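Local coordinates for putative capsular polysaccharide biosynthesis protein (Streptococcus pneumoniae serotype 4, PDB 6EWJ) that probably acts as a pyridoxal phosphate-dependent sugar aminotransferase in teichoic acid biosynthesis, at residues K43-R48 against T58-S63; F207-G212 against D268-L273; R303-A308 against R324-S329; L320-V325 against E378-L383. All coordinates share one frame; numbering follows the deposited sequence.

In the fold
The four contacts fall into two groups. Contacts 1 and 2 are buried neighbours, their centres about 10 Å apart, and both reach the second subunit; contact 1 sets helix 40-53 on an outer strand of the seven-stranded sheet, while contact 2 packs the loop before strand 213-217 on the start of helix 268-299. Contacts 3 and 4, with centres about 7 Å apart, share strand 321-325 and together make up a three-stranded antiparallel sheet. Their chemistry follows their place: contact 1 turns on one buried carboxylate, contact 2 has no hydrogen bond across it, contact 3 ends in a surface histidine-carboxylate pair, and contact 4 joins strand pairing to a largely buried set of side-chain hydrogen bonds.

Contact 1. Residues K43-R48 against T58-S63; sequences KELERR and TVCLNS
Glu46, Cys60 and Thr58 carry this contact between helix 40-53 and strand 58-61, whose local axes approach to 7.5 Å. With CG anti to its own carbonyl carbon and the chain extended beyond it (chi2 174°), Glu46 reaches off the helix to the strand edge. There its OE2, through the anti lone pair, accepts the backbone N-H of Cys60 at 2.9 Å between N and OE2, and the bond is almost straight at 178°. At the same carboxylate two acceptors face each other, Glu46 OE1 lying 3.3 Å from Thr58 O; this crowding would tend to raise its proton affinity, whereas the hydrogen bond between Glu46 OE1 and Tyr229 OH helps to satisfy it. Cys60 turns its sulphur back toward the helix: SG lies 3.6 Å from Glu46 CG and 3.9 Å from Leu45 CD2. Thr58 meets the helix backbone instead, its CB 3.6 Å from Glu46 O, while its hydroxyl pairs with Ser50. Since Val59 and Leu61 give their backbone bonds to Ala215 and Gly213, Cys60 N faces the other edge. A helix carboxylate thus takes an edge-strand N-H at the border of the seven-stranded sheet of the fold type I aminotransferases.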
loop_
_atom_site.group_PDB
_atom_site.type_symbol
_atom_site.label_atom_id
_atom_site.label_comp_id
_atom_site.label_asym_id
_atom_site.label_seq_id
_atom_site.Cartn_x
_atom_site.Cartn_y
_atom_site.Cartn_z
ATOM N N LYS A 43 -2.596 10.891 -12.844
ATOM C CA LYS A 43 -3.683 10.873 -13.831
ATOM C C LYS A 43 -3.104 10.870 -15.254
ATOM O O LYS A 43 -3.554 10.116 -16.092
ATOM C CB LYS A 43 -4.699 12.017 -13.605
ATOM C CG LYS A 43 -5.259 12.120 -12.173
ATOM C CD LYS A 43 -5.565 10.778 -11.507
ATOM C CE LYS A 43 -6.279 10.926 -10.165
ATOM N NZ LYS A 43 -6.436 9.666 -9.375
ATOM N N GLU A 44 -2.060 11.640 -15.498
ATOM C CA GLU A 44 -1.438 11.700 -16.837
ATOM C C GLU A 44 -0.776 10.349 -17.125
ATOM O O GLU A 44 -0.886 9.867 -18.241
ATOM C CB GLU A 44 -0.427 12.853 -16.933
ATOM C CG GLU A 44 0.302 13.024 -18.263
ATOM C CD GLU A 44 -0.575 13.441 -19.447
ATOM O OE1 GLU A 44 -1.800 13.667 -19.290
ATOM O OE2 GLU A 44 -0.043 13.502 -20.574
ATOM N N LEU A 45 -0.166 9.722 -16.113
ATOM C CA LEU A 45 0.460 8.398 -16.343
ATOM C C LEU A 45 -0.570 7.324 -16.712
ATOM O O LEU A 45 -0.360 6.550 -17.646
ATOM C CB LEU A 45 1.320 7.934 -15.168
ATOM C CG LEU A 45 1.989 6.545 -15.373
ATOM C CD1 LEU A 45 2.941 6.483 -16.575
ATOM C CD2 LEU A 45 2.682 6.128 -14.099
ATOM N N GLU A 46 -1.696 7.357 -16.018
ATOM C CA GLU A 46 -2.796 6.459 -16.312
ATOM C C GLU A 46 -3.281 6.664 -17.759
ATOM O O GLU A 46 -3.592 5.699 -18.453
ATOM C CB GLU A 46 -3.947 6.686 -15.350
ATOM C CG GLU A 46 -3.625 6.245 -13.907
ATOM C CD GLU A 46 -4.703 6.583 -12.919
ATOM O OE1 GLU A 46 -5.585 7.397 -13.251
ATOM O OE2 GLU A 46 -4.684 6.028 -11.774
ATOM N N ARG A 47 -3.476 7.927 -18.132
ATOM C CA ARG A 47 -3.924 8.271 -19.510
ATOM C C ARG A 47 -2.939 7.719 -20.559
ATOM O O ARG A 47 -3.340 6.994 -21.469
ATOM C CB ARG A 47 -4.121 9.786 -19.630
ATOM C CG ARG A 47 -5.353 10.281 -18.851
ATOM C CD ARG A 47 -5.835 11.705 -19.278
ATOM N NE ARG A 47 -4.891 12.769 -18.925
ATOM C CZ ARG A 47 -4.774 13.347 -17.723
ATOM N NH1 ARG A 47 -5.591 13.000 -16.735
ATOM N NH2 ARG A 47 -3.850 14.280 -17.515
ATOM N N ARG A 48 -1.654 8.022 -20.405
ATOM C CA ARG A 48 -0.630 7.554 -21.333
ATOM C C ARG A 48 -0.497 6.012 -21.374
ATOM O O ARG A 48 -0.314 5.426 -22.425
ATOM C CB ARG A 48 0.706 8.226 -21.012
ATOM C CG ARG A 48 0.711 9.734 -21.298
ATOM C CD ARG A 48 2.080 10.339 -21.085
ATOM N NE ARG A 48 3.030 9.645 -21.948
ATOM C CZ ARG A 48 4.346 9.518 -21.738
ATOM N NH1 ARG A 48 4.947 10.098 -20.692
ATOM N NH2 ARG A 48 5.074 8.839 -22.620
ATOM N N THR A 58 -6.801 3.242 -16.972
ATOM C CA THR A 58 -5.819 2.536 -16.131
ATOM C C THR A 58 -5.847 3.141 -14.714
ATOM O O THR A 58 -6.062 4.362 -14.558
ATOM C CB THR A 58 -4.444 2.643 -16.744
ATOM O OG1 THR A 58 -4.499 2.071 -18.065
ATOM C CG2 THR A 58 -3.395 1.932 -15.929
ATOM N N VAL A 59 -5.675 2.279 -13.723
ATOM C CA VAL A 59 -5.641 2.674 -12.295
ATOM C C VAL A 59 -4.242 2.379 -11.800
ATOM O O VAL A 59 -3.820 1.220 -11.760
ATOM C CB VAL A 59 -6.651 1.896 -11.463
ATOM C CG1 VAL A 59 -6.579 2.338 -9.989
ATOM C CG2 VAL A 59 -8.035 2.071 -12.020
ATOM N N CYS A 60 -3.491 3.435 -11.545
ATOM C CA CYS A 60 -2.105 3.304 -11.137
ATOM C C CYS A 60 -2.117 3.180 -9.618
ATOM O O CYS A 60 -2.843 3.921 -8.930
ATOM C CB CYS A 60 -1.282 4.501 -11.528
ATOM S SG CYS A 60 -0.671 4.400 -13.207
ATOM N N LEU A 61 -1.369 2.189 -9.120
ATOM C CA LEU A 61 -1.382 1.854 -7.698
ATOM C C LEU A 61 0.049 1.588 -7.220
ATOM O O LEU A 61 1.038 1.703 -7.988
ATOM C CB LEU A 61 -2.259 0.623 -7.503
ATOM C CG LEU A 61 -3.729 0.649 -7.954
ATOM C CD1 LEU A 61 -4.325 -0.736 -8.004
ATOM C CD2 LEU A 61 -4.524 1.527 -7.052
ATOM N N ASN A 62 0.197 1.201 -5.954
ATOM C CA ASN A 62 1.562 1.081 -5.370
ATOM C C ASN A 62 2.297 -0.236 -5.555
ATOM O O ASN A 62 3.467 -0.332 -5.186
ATOM C CB ASN A 62 1.588 1.495 -3.875
ATOM C CG ASN A 62 0.913 0.480 -2.949
ATOM O OD1 ASN A 62 0.586 -0.661 -3.339
ATOM N ND2 ASN A 62 0.657 0.911 -1.714
ATOM N N SER A 63 1.627 -1.224 -6.154
ATOM C CA SER A 63 2.222 -2.513 -6.496
ATOM C C SER A 63 1.289 -3.254 -7.425
ATOM O O SER A 63 0.070 -2.918 -7.506
ATOM C CB SER A 63 2.521 -3.413 -5.257
ATOM O OG SER A 63 1.342 -3.970 -4.713
#

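Contact 2. Residues F207-G212 against D268-L273; sequences FTTAEG and DIMASL
The backbones come closest where Thr209 and Met270 stand with their CA atoms 5.0 Å apart, an irregular loop lying against the first turns of helix 268-299. Ala210, at phi 71° and psi -60°, bends the loop as in a classic gamma turn, although the bond from Glu211 N to Thr209 O is weak; Thr208 OG1 accepts from Ala210 N in an ST turn. No hydrogen bond crosses to the helix. Thr209 sets its methyl anti to its carbonyl carbon, bringing CG2 within 3.2 Å of Met270 O, and its hydroxyl turns back in a weak bond to Glu211 O. Met270 crosses Thr209 at about a right angle: its CG touches two loop carbonyls, Glu211 O and Thr209 O, each at 3.3 Å. Leu273 presses its CD1 on Thr209 O at 3.7 Å. Thr208, its O buried here with no partner in the model, has its side chain about 6 Å from that of Lys205, the lysine predicted to carry the cofactor. The carboxylate of Glu211 leads away to Thr37, Lys263 and Asn265 of the second subunit, whose Met270 also packs on Met270. Helix 21-31 touches Leu273 and helix 40-53 Ala271, and the loop runs on into strand 213-217.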
loop_
_atom_site.group_PDB
_atom_site.type_symbol
_atom_site.label_atom_id
_atom_site.label_comp_id
_atom_site.label_asym_id
_atom_site.label_seq_id
_atom_site.Cartn_x
_atom_site.Cartn_y
_atom_site.Cartn_z
ATOM N N PHE A 207 9.951 -1.694 -16.690
ATOM C CA PHE A 207 9.451 -0.302 -16.527
ATOM C C PHE A 207 9.297 -0.167 -15.038
ATOM O O PHE A 207 8.618 -0.959 -14.423
ATOM C CB PHE A 207 8.095 -0.225 -17.277
ATOM C CG PHE A 207 7.337 1.093 -17.112
ATOM C CD1 PHE A 207 6.631 1.385 -15.932
ATOM C CD2 PHE A 207 7.235 1.972 -18.176
ATOM C CE1 PHE A 207 5.899 2.572 -15.803
ATOM C CE2 PHE A 207 6.515 3.136 -18.045
ATOM C CZ PHE A 207 5.863 3.453 -16.863
ATOM N N THR A 208 9.952 0.835 -14.430
ATOM C CA THR A 208 9.994 0.921 -13.002
ATOM C C THR A 208 9.585 2.273 -12.445
ATOM O O THR A 208 9.913 3.335 -12.983
ATOM C CB THR A 208 11.363 0.494 -12.426
ATOM O OG1 THR A 208 11.212 0.265 -11.025
ATOM C CG2 THR A 208 12.421 1.508 -12.653
ATOM N N THR A 209 8.871 2.204 -11.343
ATOM C CA THR A 209 8.689 3.395 -10.494
ATOM C C THR A 209 9.214 3.101 -9.101
ATOM O O THR A 209 8.710 3.682 -8.132
ATOM C CB THR A 209 7.189 3.828 -10.492
ATOM O OG1 THR A 209 6.370 2.798 -9.916
ATOM C CG2 THR A 209 6.717 4.135 -11.866
ATOM N N ALA A 210 10.189 2.175 -8.997
ATOM C CA ALA A 210 10.741 1.638 -7.731
ATOM C C ALA A 210 9.735 0.706 -6.998
ATOM O O ALA A 210 10.026 -0.473 -6.729
ATOM C CB ALA A 210 11.236 2.736 -6.808
ATOM N N GLU A 211 8.578 1.243 -6.645
ATOM C CA GLU A 211 7.420 0.424 -6.300
ATOM C C GLU A 211 6.225 1.008 -7.061
ATOM O O GLU A 211 6.033 2.217 -7.104
ATOM C CB GLU A 211 7.146 0.398 -4.776
ATOM C CG GLU A 211 8.241 -0.267 -3.929
ATOM C CD GLU A 211 8.273 -1.789 -4.010
ATOM O OE1 GLU A 211 7.354 -2.412 -4.605
ATOM O OE2 GLU A 211 9.231 -2.380 -3.471
ATOM N N GLY A 212 5.428 0.142 -7.649
ATOM C CA GLY A 212 4.230 0.570 -8.312
ATOM C C GLY A 212 3.634 -0.532 -9.159
ATOM O O GLY A 212 4.216 -1.614 -9.342
ATOM N N ASP A 268 2.630 10.981 -7.024
ATOM C CA ASP A 268 3.193 11.683 -8.184
ATOM C C ASP A 268 4.719 11.560 -8.273
ATOM O O ASP A 268 5.306 11.762 -9.322
ATOM C CB ASP A 268 2.750 13.176 -8.194
ATOM C CG ASP A 268 1.455 13.406 -8.973
ATOM O OD1 ASP A 268 0.647 12.468 -9.190
ATOM O OD2 ASP A 268 1.245 14.545 -9.393
ATOM N N ILE A 269 5.347 11.235 -7.122
ATOM C CA ILE A 269 6.769 10.944 -7.070
ATOM C C ILE A 269 7.047 9.729 -7.959
ATOM O O ILE A 269 7.844 9.801 -8.929
ATOM C CB ILE A 269 7.266 10.719 -5.643
ATOM C CG1 ILE A 269 7.216 12.039 -4.878
ATOM C CG2 ILE A 269 8.699 10.190 -5.642
ATOM C CD1 ILE A 269 7.382 11.907 -3.383
ATOM N N MET A 270 6.306 8.655 -7.694
ATOM C CA MET A 270 6.386 7.414 -8.510
ATOM C C MET A 270 5.882 7.662 -9.934
ATOM O O MET A 270 6.496 7.159 -10.916
ATOM C CB MET A 270 5.549 6.316 -7.891
ATOM C CG MET A 270 6.285 5.483 -6.821
ATOM S SD MET A 270 7.185 6.474 -5.661
ATOM C CE MET A 270 5.904 7.212 -4.779
ATOM N N ALA A 271 4.762 8.410 -10.081
ATOM C CA ALA A 271 4.225 8.645 -11.448
ATOM C C ALA A 271 5.248 9.400 -12.325
ATOM O O ALA A 271 5.337 9.181 -13.551
ATOM C CB ALA A 271 2.887 9.367 -11.432
ATOM N N SER A 272 6.043 10.266 -11.677
ATOM C CA SER A 272 7.102 11.046 -12.359
ATOM C C SER A 272 8.104 10.086 -13.021
ATOM O O SER A 272 8.444 10.244 -14.190
ATOM C CB SER A 272 7.789 12.007 -11.394
ATOM O OG SER A 272 6.995 13.163 -11.148
ATOM N N LEU A 273 8.555 9.094 -12.261
ATOM C CA LEU A 273 9.428 8.073 -12.785
ATOM C C LEU A 273 8.784 7.370 -13.953
ATOM O O LEU A 273 9.424 7.181 -14.991
ATOM C CB LEU A 273 9.801 7.075 -11.682
ATOM C CG LEU A 273 10.620 7.581 -10.483
ATOM C CD1 LEU A 273 10.742 6.418 -9.460
ATOM C CD2 LEU A 273 11.965 8.064 -10.904
#

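Contact 3. Residues R303-A308 against R324-S329; sequences RIHPLA and RVEGAS
The backbone of His305 exchanges two bonds with Arg324, N to O and O to N, each 2.9 Å, as an antiparallel hydrogen-bonded pair beside the non-hydrogen-bonded pair of Ile304 and Val325. Its CB lies 3.5 Å from Arg324 O, and CG, anti to the carbonyl carbon, is 4.0 Å from the same oxygen. The ring then folds back over the preceding backbone, with Arg303 O 3.5 Å above the plane and over the ring centre. At the edge, CD2 comes 3.8 Å from Glu326 OE1, while the tip NE2 donates to that oxygen at 3.1 Å with an angle of 157°. OE1 lies in the ring plane and uses its anti lone pair, although the carboxylate plane is turned 61° from the ring. Glu326 is placed for this by its own N-H, which bonds to Arg303 O almost straight (174°), at the start of the type II turn from Val325 to Ala328. Arg303 flanks it, its CD 3.2 Å from Glu326 O. A carboxylate in line with NE2 and a carbonyl oxygen over the ring face would both favour a protonated imidazole, so this exposed pair probably adds an electrostatic link to the sheet edge.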
loop_
_atom_site.group_PDB
_atom_site.type_symbol
_atom_site.label_atom_id
_atom_site.label_comp_id
_atom_site.label_asym_id
_atom_site.label_seq_id
_atom_site.Cartn_x
_atom_site.Cartn_y
_atom_site.Cartn_z
ATOM N N ARG A 303 23.366 -27.115 -24.943
ATOM C CA ARG A 303 22.430 -27.693 -23.974
ATOM C C ARG A 303 21.529 -26.612 -23.282
ATOM O O ARG A 303 20.458 -26.905 -22.727
ATOM C CB ARG A 303 23.289 -28.424 -22.958
ATOM C CG ARG A 303 22.783 -29.678 -22.271
ATOM C CD ARG A 303 23.839 -30.071 -21.183
ATOM N NE ARG A 303 25.156 -29.465 -21.487
ATOM C CZ ARG A 303 26.251 -30.087 -21.933
ATOM N NH1 ARG A 303 26.328 -31.422 -22.100
ATOM N NH2 ARG A 303 27.330 -29.357 -22.207
ATOM N N ILE A 304 21.968 -25.367 -23.344
ATOM C CA ILE A 304 21.229 -24.243 -22.753
ATOM C C ILE A 304 20.061 -23.907 -23.669
ATOM O O ILE A 304 20.275 -23.419 -24.789
ATOM C CB ILE A 304 22.189 -23.072 -22.522
ATOM C CG1 ILE A 304 23.210 -23.473 -21.439
ATOM C CG2 ILE A 304 21.438 -21.807 -22.078
ATOM C CD1 ILE A 304 24.587 -22.923 -21.672
ATOM N N HIS A 305 18.850 -24.187 -23.228
ATOM C CA HIS A 305 17.605 -23.925 -23.986
ATOM C C HIS A 305 16.773 -22.770 -23.404
ATOM O O HIS A 305 16.046 -22.943 -22.395
ATOM C CB HIS A 305 16.704 -25.173 -24.011
ATOM C CG HIS A 305 17.346 -26.380 -24.606
ATOM N ND1 HIS A 305 18.240 -26.319 -25.650
ATOM C CD2 HIS A 305 17.181 -27.695 -24.341
ATOM C CE1 HIS A 305 18.647 -27.542 -25.955
ATOM N NE2 HIS A 305 18.000 -28.396 -25.199
ATOM N N PRO A 306 16.826 -21.598 -24.042
ATOM C CA PRO A 306 16.013 -20.458 -23.560
ATOM C C PRO A 306 14.553 -20.523 -23.987
ATOM O O PRO A 306 14.199 -21.124 -24.993
ATOM C CB PRO A 306 16.686 -19.249 -24.209
ATOM C CG PRO A 306 17.358 -19.800 -25.425
ATOM C CD PRO A 306 17.614 -21.256 -25.225
ATOM N N LEU A 307 13.693 -19.945 -23.167
ATOM C CA LEU A 307 12.311 -19.771 -23.559
ATOM C C LEU A 307 12.314 -18.768 -24.703
ATOM O O LEU A 307 13.054 -17.764 -24.630
ATOM C CB LEU A 307 11.445 -19.170 -22.450
ATOM C CG LEU A 307 11.167 -19.922 -21.189
ATOM C CD1 LEU A 307 10.066 -19.160 -20.455
ATOM C CD2 LEU A 307 10.819 -21.382 -21.446
ATOM N N ALA A 308 11.461 -19.022 -25.682
ATOM C CA ALA A 308 11.405 -18.190 -26.882
ATOM C C ALA A 308 10.642 -16.913 -26.601
ATOM O O ALA A 308 9.519 -16.943 -26.089
ATOM C CB ALA A 308 10.793 -18.941 -28.054
ATOM N N ARG A 324 16.471 -23.345 -19.562
ATOM C CA ARG A 324 16.555 -24.653 -18.969
ATOM C C ARG A 324 17.753 -25.424 -19.557
ATOM O O ARG A 324 17.985 -25.358 -20.763
ATOM C CB ARG A 324 15.245 -25.413 -19.166
ATOM C CG ARG A 324 14.049 -24.756 -18.504
ATOM C CD ARG A 324 12.763 -25.466 -18.828
ATOM N NE ARG A 324 12.769 -26.821 -18.305
ATOM C CZ ARG A 324 11.866 -27.757 -18.592
ATOM N NH1 ARG A 324 10.881 -27.494 -19.458
ATOM N NH2 ARG A 324 11.959 -28.966 -18.051
ATOM N N VAL A 325 18.537 -26.087 -18.700
ATOM C CA VAL A 325 19.756 -26.788 -19.102
ATOM C C VAL A 325 19.416 -28.277 -19.267
ATOM O O VAL A 325 19.068 -28.965 -18.294
ATOM C CB VAL A 325 20.927 -26.607 -18.108
ATOM C CG1 VAL A 325 22.231 -27.102 -18.723
ATOM C CG2 VAL A 325 21.081 -25.135 -17.729
ATOM N N GLU A 326 19.422 -28.754 -20.506
ATOM C CA GLU A 326 19.028 -30.128 -20.757
ATOM C C GLU A 326 19.866 -31.087 -19.939
ATOM O O GLU A 326 21.088 -30.958 -19.884
ATOM C CB GLU A 326 19.146 -30.519 -22.217
ATOM C CG GLU A 326 18.789 -32.003 -22.447
ATOM C CD GLU A 326 18.379 -32.323 -23.855
ATOM O OE1 GLU A 326 17.930 -31.402 -24.567
ATOM O OE2 GLU A 326 18.498 -33.509 -24.243
ATOM N N GLY A 327 19.201 -32.075 -19.350
ATOM C CA GLY A 327 19.896 -33.180 -18.689
ATOM C C GLY A 327 20.402 -32.908 -17.282
ATOM O O GLY A 327 21.016 -33.789 -16.677
ATOM N N ALA A 328 20.147 -31.719 -16.740
ATOM C CA ALA A 328 20.659 -31.322 -15.424
ATOM C C ALA A 328 19.659 -31.674 -14.314
ATOM O O ALA A 328 18.478 -31.349 -14.399
ATOM C CB ALA A 328 20.973 -29.809 -15.393
ATOM N N SER A 329 20.159 -32.306 -13.264
ATOM C CA SER A 329 19.364 -32.527 -12.050
ATOM C C SER A 329 19.252 -31.251 -11.226
ATOM O O SER A 329 19.974 -30.289 -11.436
ATOM C CB SER A 329 19.993 -33.620 -11.178
ATOM O OG SER A 329 21.200 -33.169 -10.566
#

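Contact 4. Residues L320-V325 against E378-L383; sequences LYITRV and ENEITL
Backbone pairing comes first: strands 321-325 and 380-383 run antiparallel, their short axes at 145°, the first being central and the second outermost in the small three-stranded sheet. Thr323 and Ile381 exchange bonds, Thr323 N to Ile381 O at 2.9 Å and Ile381 N to Thr323 O at 2.8 Å. Val325 N continues the ladder to Asn379 O, and at the other end Leu383 N bonds to Tyr321 O while a water bridges Tyr321 N and Leu383 O. Side-chain hydrogen bonds reinforce this. Thr323 OG1, in the crowded position, donates in plane to a lone pair of Ile381 O at 2.9 Å, so that this carbonyl is gripped twice. Asn379 splits its amide: OD1 takes Arg324 NE at 3.0 Å, in the guanidinium plane and on a lone pair, while ND2 donates to Val325 O from above the carbonyl plane. The guanidinium and amide planes stand 86° apart. Within the second strand Thr382 OG1 donates to the syn lone pair of Glu380 OE2 at 2.7 Å and is also bonded to His350 ND1, and Glu380 OE1 bonds to His350 N. Two apolar pairs share a face: Leu383 CD1 lies 4.0 Å from Tyr321 CD2, the two side chains side by side and pointing the same way, and Ile381 CD1 is 4.2 Å from Val325 CG2. On the other face Ile322 CG2 rests against the Glu380 carboxylate, buried charge probably being stabilised by its two donors. The paired polar groups thus fix side-chain rotations, and the side chain of Leu320, just before the strand, is about 4 Å from that of His179, which binds pyridoxal phosphate.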
loop_
_atom_site.group_PDB
_atom_site.type_symbol
_atom_site.label_atom_id
_atom_site.label_comp_id
_atom_site.label_asym_id
_atom_site.label_seq_id
_atom_site.Cartn_x
_atom_site.Cartn_y
_atom_site.Cartn_z
ATOM N N LEU A 320 12.597 -11.407 -18.526
ATOM C CA LEU A 320 13.559 -12.409 -18.009
ATOM C C LEU A 320 14.105 -13.316 -19.097
ATOM O O LEU A 320 13.342 -13.778 -19.987
ATOM C CB LEU A 320 12.877 -13.294 -16.994
ATOM C CG LEU A 320 12.350 -12.570 -15.724
ATOM C CD1 LEU A 320 11.524 -13.567 -14.943
ATOM C CD2 LEU A 320 13.464 -11.980 -14.883
ATOM N N TYR A 321 15.401 -13.611 -19.011
ATOM C CA TYR A 321 15.982 -14.614 -19.846
ATOM C C TYR A 321 16.015 -15.961 -19.119
ATOM O O TYR A 321 17.032 -16.400 -18.561
ATOM C CB TYR A 321 17.362 -14.212 -20.354
ATOM C CG TYR A 321 17.751 -14.976 -21.589
ATOM C CD1 TYR A 321 17.172 -14.665 -22.814
ATOM C CD2 TYR A 321 18.659 -16.027 -21.534
ATOM C CE1 TYR A 321 17.513 -15.378 -23.954
ATOM C CE2 TYR A 321 19.045 -16.740 -22.685
ATOM C CZ TYR A 321 18.445 -16.421 -23.873
ATOM O OH TYR A 321 18.806 -17.103 -24.975
ATOM N N ILE A 322 14.868 -16.605 -19.181
ATOM C CA ILE A 322 14.661 -17.928 -18.617
ATOM C C ILE A 322 15.283 -19.001 -19.520
ATOM O O ILE A 322 15.035 -19.017 -20.754
ATOM C CB ILE A 322 13.150 -18.164 -18.363
ATOM C CG1 ILE A 322 12.700 -17.144 -17.270
ATOM C CG2 ILE A 322 12.899 -19.645 -18.026
ATOM C CD1 ILE A 322 11.347 -17.327 -16.618
ATOM N N THR A 323 16.096 -19.873 -18.909
ATOM C CA THR A 323 16.717 -20.986 -19.612
ATOM C C THR A 323 16.484 -22.234 -18.841
ATOM O O THR A 323 16.278 -22.197 -17.615
ATOM C CB THR A 323 18.237 -20.842 -19.892
ATOM O OG1 THR A 323 19.023 -21.190 -18.725
ATOM C CG2 THR A 323 18.613 -19.417 -20.397
ATOM N N ARG A 324 16.471 -23.345 -19.562
ATOM C CA ARG A 324 16.555 -24.653 -18.969
ATOM C C ARG A 324 17.753 -25.424 -19.557
ATOM O O ARG A 324 17.985 -25.358 -20.763
ATOM C CB ARG A 324 15.245 -25.413 -19.166
ATOM C CG ARG A 324 14.049 -24.756 -18.504
ATOM C CD ARG A 324 12.763 -25.466 -18.828
ATOM N NE ARG A 324 12.769 -26.821 -18.305
ATOM C CZ ARG A 324 11.866 -27.757 -18.592
ATOM N NH1 ARG A 324 10.881 -27.494 -19.458
ATOM N NH2 ARG A 324 11.959 -28.966 -18.051
ATOM N N VAL A 325 18.537 -26.087 -18.700
ATOM C CA VAL A 325 19.756 -26.788 -19.102
ATOM C C VAL A 325 19.416 -28.277 -19.267
ATOM O O VAL A 325 19.068 -28.965 -18.294
ATOM C CB VAL A 325 20.927 -26.607 -18.108
ATOM C CG1 VAL A 325 22.231 -27.102 -18.723
ATOM C CG2 VAL A 325 21.081 -25.135 -17.729
ATOM N N GLU A 378 13.235 -27.552 -11.921
ATOM C CA GLU A 378 14.428 -28.326 -11.657
ATOM C C GLU A 378 15.728 -27.929 -12.409
ATOM O O GLU A 378 16.816 -27.944 -11.812
ATOM C CB GLU A 378 14.134 -29.820 -11.928
ATOM C CG GLU A 378 15.131 -30.760 -11.290
ATOM C CD GLU A 378 14.956 -32.219 -11.694
ATOM O OE1 GLU A 378 14.006 -32.575 -12.418
ATOM O OE2 GLU A 378 15.776 -33.020 -11.235
ATOM N N ASN A 379 15.619 -27.629 -13.703
ATOM C CA ASN A 379 16.789 -27.321 -14.539
ATOM C C ASN A 379 16.789 -25.862 -15.056
ATOM O O ASN A 379 17.506 -25.534 -15.984
ATOM C CB ASN A 379 16.910 -28.311 -15.691
ATOM C CG ASN A 379 15.727 -28.290 -16.637
ATOM O OD1 ASN A 379 14.606 -27.915 -16.263
ATOM N ND2 ASN A 379 15.950 -28.729 -17.849
ATOM N N GLU A 380 16.015 -25.009 -14.403
ATOM C CA GLU A 380 15.807 -23.661 -14.843
ATOM C C GLU A 380 16.850 -22.746 -14.231
ATOM O O GLU A 380 17.109 -22.815 -13.007
ATOM C CB GLU A 380 14.399 -23.190 -14.496
ATOM C CG GLU A 380 13.974 -21.899 -15.185
ATOM C CD GLU A 380 14.548 -20.630 -14.564
ATOM O OE1 GLU A 380 14.739 -20.563 -13.328
ATOM O OE2 GLU A 380 14.794 -19.640 -15.303
ATOM N N ILE A 381 17.445 -21.905 -15.079
ATOM C CA ILE A 381 18.302 -20.814 -14.655
ATOM C C ILE A 381 17.966 -19.544 -15.416
ATOM O O ILE A 381 17.910 -19.523 -16.659
ATOM C CB ILE A 381 19.794 -21.164 -14.825
ATOM C CG1 ILE A 381 20.182 -22.333 -13.871
ATOM C CG2 ILE A 381 20.684 -19.988 -14.483
ATOM C CD1 ILE A 381 21.536 -22.951 -14.163
ATOM N N THR A 382 17.779 -18.462 -14.675
ATOM C CA THR A 382 17.542 -17.197 -15.280
ATOM C C THR A 382 18.838 -16.405 -15.308
ATOM O O THR A 382 19.458 -16.175 -14.268
ATOM C CB THR A 382 16.464 -16.403 -14.533
ATOM O OG1 THR A 382 15.394 -17.267 -14.211
ATOM C CG2 THR A 382 15.928 -15.279 -15.364
ATOM N N LEU A 383 19.232 -15.987 -16.509
ATOM C CA LEU A 383 20.395 -15.120 -16.703
ATOM C C LEU A 383 19.978 -13.681 -16.697
ATOM O O LEU A 383 18.820 -13.410 -16.998
ATOM C CB LEU A 383 21.060 -15.403 -18.053
ATOM C CG LEU A 383 21.463 -16.860 -18.320
ATOM C CD1 LEU A 383 22.094 -16.962 -19.698
ATOM C CD2 LEU A 383 22.397 -17.387 -17.255
HETATM O O HOH W 1 16.495 -12.227 -16.589
#